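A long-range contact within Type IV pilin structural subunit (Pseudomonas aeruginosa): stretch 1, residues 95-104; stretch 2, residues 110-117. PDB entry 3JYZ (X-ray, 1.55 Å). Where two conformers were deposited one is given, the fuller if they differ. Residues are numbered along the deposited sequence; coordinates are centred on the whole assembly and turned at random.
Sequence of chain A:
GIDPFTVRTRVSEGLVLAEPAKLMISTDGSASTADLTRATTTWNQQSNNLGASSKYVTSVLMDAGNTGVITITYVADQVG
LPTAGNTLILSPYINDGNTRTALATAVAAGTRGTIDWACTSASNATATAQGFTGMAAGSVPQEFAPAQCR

Stretch 1, residues 95-104: NDGNTRTALA
Stretch 2 (110-117) GTRGTIDW

What polar interactions tie the two stretches together most firmly? The charged one is a salt bridge: R100 NE donates to D116 OD2 over 2.8 Å at an N-H...O angle of 163°, with the carboxylate oxygen at the edge of the guanidinium, near its plane. Both CA-to-CB bonds point toward the opposing stretch. R100 extends as m, t, t with chi4 at 112°, and D116 adopts m with chi2 at -24°. Arginine suits the site because its long chain reaches D116 through NE while NH1 is hydrogen-bonded elsewhere in the structure.

How is the backbone registered? N95 and T114 form an antiparallel hydrogen-bonded pair, with CA atoms 5.3 Å apart. N95 N donates to T114 O at 2.8 Å, almost linear at 176°, and T114 N returns the bond to N95 O at 3.1 Å and a more bent 147°. Phi/psi values of -104/115 for N95 and -102/161 for T114 keep both extended, and their side chains share one face of the sheet. N95 O also accepts a bond from a water, its oxygen 2.8 Å from N95 O; the same water lies 2.8 Å from T114 OG1, with T114 at chi1 45° (p), and so adds a water-mediated link to the two direct backbone bonds.

Why does the chain turn away after N95, and why is glycine opposite? N95 is t (chi1 167°, chi2 26°), so its OD1 accepts from G97 N at 2.8 Å. D96, at chi1 71° (p), uses OD1 to accept from N98 N and T99 N, each at 2.8 Å, while D96 N donates to T99 O at 3.2 Å. G97 takes phi/psi 112/-33, where a CB would jam against the preceding carbonyl. Across the contact, G113 at 162/-168 brings its CA to 3.2 Å from N95 O in a CA-H...O contact; a CB there would lie 2.1 Å from N95 O, a clash. The nearest CA pair is D96 and G113, 4.5 Å apart.

What packing completes the contact? The two stretches bury 415 Å² in all, and N95 and D116 contribute most, N95 CB lying 3.3 Å from D116 OD2. Farther along, buried L103 (t, p), at the start of a helix, with A102 at the N-cap position, points toward stretch 2. I115 (m, t) starts away, but its end comes nearer, so L103 CD1 meets I115 CD1 at 4.2 Å, an apolar touch. At the loop end, T111 (m) points toward stretch 1 and sets CG2 4.2 Å from D96 CB.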

# COMPACT_ATOMS: atom_id res chain seq x y z
N ASN A 95 13.35 8.54 -2.38
CA ASN A 95 13.73 9.57 -3.33
C ASN A 95 14.89 10.37 -2.77
O ASN A 95 14.76 11.04 -1.74
CB ASN A 95 12.52 10.50 -3.53
CG ASN A 95 12.88 11.77 -4.27
OD1 ASN A 95 13.83 11.81 -5.04
ND2 ASN A 95 12.10 12.83 -4.03
N ASP A 96 16.04 10.29 -3.43
CA ASP A 96 17.24 10.99 -2.97
C ASP A 96 17.37 12.39 -3.58
O ASP A 96 18.40 13.05 -3.43
CB ASP A 96 18.50 10.16 -3.25
CG ASP A 96 18.85 10.09 -4.73
OD1 ASP A 96 18.07 10.58 -5.57
OD2 ASP A 96 19.92 9.53 -5.07
N GLY A 97 16.33 12.83 -4.28
CA GLY A 97 16.33 14.13 -4.91
C GLY A 97 16.34 13.90 -6.41
O GLY A 97 15.75 14.67 -7.17
N ASN A 98 17.00 12.82 -6.83
CA ASN A 98 17.29 12.59 -8.24
C ASN A 98 16.72 11.29 -8.81
O ASN A 98 16.38 11.21 -9.99
CB ASN A 98 18.80 12.56 -8.47
CG ASN A 98 19.45 13.90 -8.18
OD1 ASN A 98 20.28 14.02 -7.27
ND2 ASN A 98 19.09 14.92 -8.95
N THR A 99 16.62 10.28 -7.95
CA THR A 99 16.15 8.97 -8.39
C THR A 99 15.31 8.31 -7.30
O THR A 99 15.50 8.58 -6.11
CB THR A 99 17.30 8.01 -8.74
OG1 THR A 99 16.77 6.83 -9.36
CG2 THR A 99 18.08 7.63 -7.49
N ARG A 100 14.39 7.44 -7.72
CA ARG A 100 13.66 6.58 -6.79
C ARG A 100 14.22 5.17 -6.80
O ARG A 100 14.47 4.59 -7.85
CB ARG A 100 12.18 6.53 -7.14
CG ARG A 100 11.44 7.83 -6.94
CD ARG A 100 9.97 7.56 -7.11
NE ARG A 100 9.10 8.71 -6.89
CZ ARG A 100 8.40 9.31 -7.85
NH1 ARG A 100 8.51 8.88 -9.10
NH2 ARG A 100 7.61 10.33 -7.56
N THR A 101 14.38 4.60 -5.61
CA THR A 101 14.79 3.22 -5.45
C THR A 101 13.84 2.54 -4.46
O THR A 101 13.41 3.17 -3.49
CB THR A 101 16.26 3.13 -4.96
OG1 THR A 101 16.60 1.77 -4.68
CG2 THR A 101 16.44 3.92 -3.71
N ALA A 102 13.50 1.28 -4.71
CA ALA A 102 12.62 0.53 -3.81
C ALA A 102 13.09 0.68 -2.36
O ALA A 102 14.29 0.59 -2.08
CB ALA A 102 12.59 -0.94 -4.20
N LEU A 103 12.15 0.88 -1.44
CA LEU A 103 12.48 1.10 -0.04
C LEU A 103 13.49 0.09 0.51
O LEU A 103 14.49 0.48 1.11
CB LEU A 103 11.23 1.06 0.84
CG LEU A 103 11.45 1.32 2.33
CD1 LEU A 103 11.93 2.74 2.57
CD2 LEU A 103 10.17 1.04 3.10
N ALA A 104 13.22 -1.20 0.34
CA ALA A 104 14.06 -2.22 0.96
C ALA A 104 15.50 -2.10 0.47
O ALA A 104 16.44 -2.27 1.24
CB ALA A 104 13.52 -3.61 0.67
N GLY A 110 21.59 2.34 2.96
CA GLY A 110 21.71 3.53 3.78
C GLY A 110 21.41 4.81 3.01
O GLY A 110 21.83 5.90 3.41
N THR A 111 20.67 4.68 1.91
CA THR A 111 20.36 5.84 1.07
C THR A 111 19.36 6.74 1.78
O THR A 111 18.26 6.30 2.13
CB THR A 111 19.77 5.41 -0.28
OG1 THR A 111 20.67 4.51 -0.93
CG2 THR A 111 19.57 6.63 -1.17
N ARG A 112 19.69 8.00 1.93
CA ARG A 112 18.85 8.89 2.65
C ARG A 112 17.92 9.67 1.67
O ARG A 112 18.27 9.89 0.60
CB ARG A 112 19.66 9.87 3.52
CG ARG A 112 20.39 9.30 4.74
CD ARG A 112 19.68 8.13 5.45
NE ARG A 112 20.54 7.59 6.52
CZ ARG A 112 20.51 6.36 7.01
NH1 ARG A 112 19.62 5.49 6.62
NH2 ARG A 112 21.37 6.03 7.95
N GLY A 113 16.77 10.02 2.13
CA GLY A 113 15.82 10.73 1.29
C GLY A 113 14.43 10.63 1.86
O GLY A 113 14.24 10.20 3.00
N THR A 114 13.44 11.03 1.07
CA THR A 114 12.06 10.99 1.50
C THR A 114 11.37 9.78 0.86
O THR A 114 11.87 9.22 -0.12
CB THR A 114 11.32 12.27 1.12
OG1 THR A 114 11.66 12.63 -0.22
CG2 THR A 114 11.74 13.41 2.05
N ILE A 115 10.25 9.36 1.43
CA ILE A 115 9.57 8.16 0.97
C ILE A 115 8.37 8.49 0.08
O ILE A 115 7.50 9.28 0.46
CB ILE A 115 9.12 7.29 2.16
CG1 ILE A 115 10.34 6.98 3.05
CG2 ILE A 115 8.42 6.02 1.67
CD1 ILE A 115 10.02 6.13 4.26
N ASP A 116 8.34 7.89 -1.10
CA ASP A 116 7.26 8.06 -2.06
C ASP A 116 6.51 6.74 -2.16
O ASP A 116 7.11 5.67 -2.08
CB ASP A 116 7.80 8.43 -3.44
CG ASP A 116 8.54 9.76 -3.46
OD1 ASP A 116 8.28 10.61 -2.59
OD2 ASP A 116 9.38 9.94 -4.36
N TRP A 117 5.19 6.82 -2.34
CA TRP A 117 4.37 5.63 -2.43
C TRP A 117 3.63 5.58 -3.75
O TRP A 117 3.05 6.58 -4.20
CB TRP A 117 3.36 5.60 -1.29
CG TRP A 117 3.98 5.36 0.06
CD1 TRP A 117 4.47 6.30 0.92
CD2 TRP A 117 4.13 4.10 0.71
NE1 TRP A 117 4.94 5.69 2.06
CE2 TRP A 117 4.74 4.33 1.96
CE3 TRP A 117 3.82 2.78 0.36
CZ2 TRP A 117 5.05 3.31 2.85
CZ3 TRP A 117 4.12 1.76 1.24
CH2 TRP A 117 4.73 2.03 2.47
O HOH W 1 13.92 13.71 -1.36